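Local coordinates for sister chromatid cohesion protein 2 (Saccharomyces cerevisiae, PDB 4XDN) that forms, through this N-terminal region, a complex with SCC4 that is required for stable association of cohesin with chromatin, at residues B[127-130]-B[131-135]. Numbering follows the deposited sequence.
Sequences EGLS and PLAQS
A serine N-cap followed by proline at N1 starts helix 131-139, where S130 and A133 meet across the first turn. S130 OG accepts from A133 N at 3.2 Å with an N-H...O angle of 157°. With chi1 at 66°, the hydroxyl sits flanked by the serine's own N and C, and this torsion brings OG to the A133 amide. OG also bonds to an acidic side chain of the partner protein chain, so one hydroxyl both caps the helix and joins the interface. The S130 carbonyl O takes the Q134 amide, N to O 2.9 Å, the first i to i+4 bond of the helix. P131 suits N1, having no amide hydrogen to place. L129 turns toward the helix: its CD2 branch lies 4.2 Å from A133 CB, while its CB rests 3.7 Å from Q134 CG. Both leucine and alanine are buried, and each also packs on the partner chain. The Q134 side chain, extended beyond CG, runs back past the S130 carbonyl to the preceding peptide, where NE2 makes a short but badly bent, weak bond of 2.6 Å to L129 O.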
ATOM      1  N   GLU B 127      30.185  26.646  -1.486  1.00 46.46           N
ATOM      2  CA  GLU B 127      30.714  26.646  -2.842  1.00 43.13           C
ATOM      3  C   GLU B 127      29.575  26.753  -3.851  1.00 39.77           C
ATOM      4  O   GLU B 127      28.667  25.920  -3.865  1.00 40.60           O
ATOM      5  CB  GLU B 127      31.533  25.376  -3.088  1.00 45.07           C
ATOM      6  CG  GLU B 127      32.078  25.235  -4.499  1.00 49.30           C
ATOM      7  CD  GLU B 127      32.809  23.923  -4.703  1.00 54.35           C
ATOM      8  OE1 GLU B 127      32.774  23.392  -5.834  1.00 55.54           O
ATOM      9  OE2 GLU B 127      33.416  23.423  -3.733  1.00 57.51           O
ATOM     10  N   GLY B 128      29.629  27.785  -4.689  1.00 36.81           N
ATOM     11  CA  GLY B 128      28.594  28.029  -5.678  1.00 36.20           C
ATOM     12  C   GLY B 128      27.717  29.212  -5.312  1.00 36.29           C
ATOM     13  O   GLY B 128      26.989  29.736  -6.156  1.00 37.52           O
ATOM     14  N   LEU B 129      27.773  29.630  -4.051  1.00 35.56           N
ATOM     15  CA  LEU B 129      27.045  30.818  -3.622  1.00 34.36           C
ATOM     16  C   LEU B 129      27.726  32.063  -4.157  1.00 33.21           C
ATOM     17  O   LEU B 129      28.954  32.140  -4.201  1.00 31.42           O
ATOM     18  CB  LEU B 129      26.952  30.896  -2.095  1.00 35.90           C
ATOM     19  CG  LEU B 129      25.924  30.008  -1.392  1.00 37.40           C
ATOM     20  CD1 LEU B 129      26.016  30.207   0.113  1.00 37.88           C
ATOM     21  CD2 LEU B 129      24.511  30.301  -1.880  1.00 38.01           C
ATOM     22  N   SER B 130      26.921  33.034  -4.571  1.00 31.25           N
ATOM     23  CA  SER B 130      27.446  34.313  -5.017  1.00 29.53           C
ATOM     24  C   SER B 130      28.198  34.985  -3.873  1.00 28.74           C
ATOM     25  O   SER B 130      27.897  34.736  -2.704  1.00 26.74           O
ATOM     26  CB  SER B 130      26.318  35.219  -5.508  1.00 29.89           C
ATOM     27  OG  SER B 130      25.464  35.577  -4.434  1.00 30.74           O
ATOM     28  N   PRO B 131      29.183  35.837  -4.202  1.00 29.17           N
ATOM     29  CA  PRO B 131      29.919  36.580  -3.173  1.00 29.17           C
ATOM     30  C   PRO B 131      29.006  37.312  -2.188  1.00 27.50           C
ATOM     31  O   PRO B 131      29.260  37.289  -0.983  1.00 29.17           O
ATOM     32  CB  PRO B 131      30.751  37.574  -3.990  1.00 31.23           C
ATOM     33  CG  PRO B 131      30.976  36.884  -5.288  1.00 33.57           C
ATOM     34  CD  PRO B 131      29.726  36.083  -5.551  1.00 31.06           C
ATOM     35  N   LEU B 132      27.952  37.946  -2.693  1.00 27.17           N
ATOM     36  CA  LEU B 132      27.040  38.689  -1.829  1.00 26.98           C
ATOM     37  C   LEU B 132      26.316  37.745  -0.873  1.00 26.88           C
ATOM     38  O   LEU B 132      26.187  38.031   0.317  1.00 27.62           O
ATOM     39  CB  LEU B 132      26.028  39.479  -2.663  1.00 26.43           C
ATOM     40  CG  LEU B 132      25.013  40.306  -1.866  1.00 26.17           C
ATOM     41  CD1 LEU B 132      25.714  41.337  -0.983  1.00 25.02           C
ATOM     42  CD2 LEU B 132      24.025  40.986  -2.801  1.00 28.32           C
ATOM     43  N   ALA B 133      25.852  36.616  -1.398  1.00 28.98           N
ATOM     44  CA  ALA B 133      25.192  35.609  -0.578  1.00 27.92           C
ATOM     45  C   ALA B 133      26.137  35.088   0.498  1.00 26.61           C
ATOM     46  O   ALA B 133      25.726  34.856   1.635  1.00 25.24           O
ATOM     47  CB  ALA B 133      24.693  34.465  -1.445  1.00 30.01           C
ATOM     48  N   GLN B 134      27.403  34.906   0.134  1.00 28.42           N
ATOM     49  CA  GLN B 134      28.415  34.457   1.086  1.00 31.12           C
ATOM     50  C   GLN B 134      28.651  35.510   2.164  1.00 29.96           C
ATOM     51  O   GLN B 134      28.775  35.187   3.343  1.00 31.12           O
ATOM     52  CB  GLN B 134      29.733  34.140   0.372  1.00 35.34           C
ATOM     53  CG  GLN B 134      29.690  32.901  -0.507  1.00 41.54           C
ATOM     54  CD  GLN B 134      30.951  32.725  -1.336  1.00 47.37           C
ATOM     55  OE1 GLN B 134      31.993  33.316  -1.042  1.00 49.00           O
ATOM     56  NE2 GLN B 134      30.860  31.913  -2.384  1.00 48.70           N
ATOM     57  N   SER B 135      28.705  36.772   1.754  1.00 29.33           N
ATOM     58  CA  SER B 135      28.981  37.863   2.681  1.00 30.33           C
ATOM     59  C   SER B 135      27.876  38.024   3.720  1.00 30.30           C
ATOM     60  O   SER B 135      28.150  38.130   4.913  1.00 30.27           O
ATOM     61  CB  SER B 135      29.166  39.172   1.919  1.00 31.27           C
ATOM     62  OG  SER B 135      29.493  40.225   2.807  1.00 36.22           O
TER